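Local structure of gdp-l-fucose synthetase (Naegleria fowleri, 6AQZ) at residues E41-K46 with A243-L248. The protein is a GDP-L-fucose synthetase, an NADP-binding oxidoreductase that probably makes GDP-L-fucose from GDP-4-keto-6-deoxy-mannose by epimerisation and NADPH-dependent reduction. Numbering follows the deposited sequence.
Sequences EHIVKK and AARMLL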
loop_
_atom_site.group_PDB
_atom_site.type_symbol
_atom_site.label_atom_id
_atom_site.label_comp_id
_atom_site.label_asym_id
_atom_site.label_seq_id
_atom_site.Cartn_x
_atom_site.Cartn_y
_atom_site.Cartn_z
ATOM N N GLU A 41 12.814 -23.694 13.167
ATOM C CA GLU A 41 12.783 -25.156 13.172
ATOM C C GLU A 41 13.837 -25.735 14.120
ATOM O O GLU A 41 13.600 -26.748 14.790
ATOM C CB GLU A 41 12.993 -25.683 11.753
ATOM C CG GLU A 41 12.985 -27.204 11.647
ATOM C CD GLU A 41 13.298 -27.711 10.250
ATOM O OE1 GLU A 41 14.017 -27.022 9.485
ATOM O OE2 GLU A 41 12.800 -28.800 9.911
ATOM N N HIS A 42 15.010 -25.106 14.181
ATOM C CA HIS A 42 16.062 -25.550 15.085
ATOM C C HIS A 42 15.657 -25.354 16.551
ATOM O O HIS A 42 15.832 -26.254 17.375
ATOM C CB HIS A 42 17.356 -24.815 14.750
ATOM C CG HIS A 42 18.470 -25.077 15.715
ATOM N ND1 HIS A 42 18.924 -24.125 16.601
ATOM C CD2 HIS A 42 19.216 -26.186 15.936
ATOM C CE1 HIS A 42 19.902 -24.638 17.330
ATOM N NE2 HIS A 42 20.099 -25.886 16.945
ATOM N N ILE A 43 15.122 -24.181 16.903
ATOM C CA ILE A 43 14.716 -23.944 18.284
ATOM C C ILE A 43 13.570 -24.873 18.674
ATOM O O ILE A 43 13.590 -25.491 19.747
ATOM C CB ILE A 43 14.336 -22.467 18.482
ATOM C CG1 ILE A 43 15.566 -21.585 18.282
ATOM C CG2 ILE A 43 13.676 -22.252 19.864
ATOM C CD1 ILE A 43 16.724 -22.004 19.160
ATOM N N VAL A 44 12.580 -25.030 17.788
ATOM C CA VAL A 44 11.463 -25.923 18.088
ATOM C C VAL A 44 11.970 -27.322 18.437
ATOM O O VAL A 44 11.484 -27.959 19.383
ATOM C CB VAL A 44 10.469 -25.948 16.911
ATOM C CG1 VAL A 44 9.628 -27.229 16.931
ATOM C CG2 VAL A 44 9.551 -24.722 16.956
ATOM N N LYS A 45 12.966 -27.810 17.698
ATOM C CA LYS A 45 13.507 -29.143 17.954
ATOM C C LYS A 45 14.418 -29.165 19.178
ATOM O O LYS A 45 14.368 -30.105 19.980
ATOM C CB LYS A 45 14.252 -29.651 16.718
ATOM N N LYS A 46 15.261 -28.149 19.334
ATOM C CA LYS A 46 16.168 -28.119 20.472
ATOM C C LYS A 46 15.384 -28.048 21.771
ATOM O O LYS A 46 15.664 -28.781 22.723
ATOM C CB LYS A 46 17.106 -26.920 20.352
ATOM C CG LYS A 46 18.025 -26.736 21.539
ATOM C CD LYS A 46 18.816 -25.448 21.408
ATOM C CE LYS A 46 19.782 -25.305 22.567
ATOM N NZ LYS A 46 20.623 -24.085 22.439
ATOM N N ALA A 243 16.792 -14.603 17.115
ATOM C CA ALA A 243 15.554 -14.063 16.552
ATOM C C ALA A 243 14.428 -15.084 16.635
ATOM O O ALA A 243 13.272 -14.725 16.906
ATOM C CB ALA A 243 15.764 -13.636 15.097
ATOM N N ALA A 244 14.756 -16.367 16.410
ATOM C CA ALA A 244 13.758 -17.430 16.493
ATOM C C ALA A 244 13.187 -17.572 17.909
ATOM O O ALA A 244 11.998 -17.877 18.073
ATOM C CB ALA A 244 14.371 -18.759 16.020
ATOM N N ARG A 245 14.031 -17.427 18.940
ATOM C CA ARG A 245 13.542 -17.482 20.315
ATOM C C ARG A 245 12.674 -16.261 20.641
ATOM O O ARG A 245 11.625 -16.385 21.291
ATOM C CB ARG A 245 14.721 -17.597 21.290
ATOM C CG ARG A 245 15.437 -18.949 21.253
ATOM C CD ARG A 245 16.415 -19.104 22.410
ATOM N NE ARG A 245 17.563 -18.224 22.246
ATOM C CZ ARG A 245 17.968 -17.310 23.122
ATOM N NH1 ARG A 245 17.311 -17.114 24.264
ATOM N NH2 ARG A 245 19.041 -16.584 22.837
ATOM N N MET A 246 13.093 -15.077 20.181
ATOM C CA MET A 246 12.288 -13.876 20.350
ATOM C C MET A 246 10.966 -14.003 19.613
ATOM O O MET A 246 9.914 -13.588 20.126
ATOM C CB MET A 246 13.058 -12.663 19.838
ATOM C CG MET A 246 14.392 -12.516 20.504
ATOM S SD MET A 246 15.479 -11.348 19.684
ATOM C CE MET A 246 14.908 -9.798 20.363
ATOM N N LEU A 247 10.997 -14.582 18.414
ATOM C CA LEU A 247 9.751 -14.790 17.683
ATOM C C LEU A 247 8.856 -15.772 18.425
ATOM O O LEU A 247 7.637 -15.577 18.501
ATOM C CB LEU A 247 10.037 -15.277 16.257
ATOM C CG LEU A 247 8.913 -15.730 15.317
ATOM C CD1 LEU A 247 7.885 -14.594 15.036
ATOM C CD2 LEU A 247 9.510 -16.177 14.013
ATOM N N LEU A 248 9.442 -16.853 18.960
ATOM C CA LEU A 248 8.632 -17.833 19.679
ATOM C C LEU A 248 8.057 -17.250 20.971
ATOM O O LEU A 248 6.891 -17.495 21.297
ATOM C CB LEU A 248 9.444 -19.094 19.940
ATOM C CG LEU A 248 9.648 -19.850 18.620
ATOM C CD1 LEU A 248 10.644 -20.999 18.775
ATOM C CD2 LEU A 248 8.331 -20.324 18.010
#
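The helical segments 41-46 and 243-248 cross at -72° with their axes 9.4 Å apart, and the nearest CA atoms, those of Ile-43 and Ala-244, are 6.8 Å apart. Ile-43 carries the contact, seated among Ala-244, Arg-245 and Leu-248, one helical turn of the partner. Its chi1 of -65° sets CG1 beside the backbone N, 3.8 Å from the methyl CB of Ala-244, and CG2 anti to that N, where it meets Leu-248 CD1 at 3.5 Å. Leu-248 reaches toward helix 35-46 as Ile-43 reaches the other way, and the same CD1 lies 4.3 Å from Val-44 CG2. Ile-43 CD1 meets Arg-245 CG at a slant, 3.9 Å away. Only the aliphatic base of Arg-245 serves here; after a kink at chi3 (-70°) its NH2 makes a salt bridge with Asp-242 and a hydrogen bond to the carbonyl oxygen of Gln-317. This apolar packing joins helix 35-46, which follows the first strand and probable glycine-rich turn of the Rossmann fold, to helix 240-253; the Ala-244 side chain stays about 10 Å from the bound NADP. Val-40 extends it by touching Ala-244 and Leu-247, and Trp-53 of strand 52-55 touches both Val-44 and Leu-248.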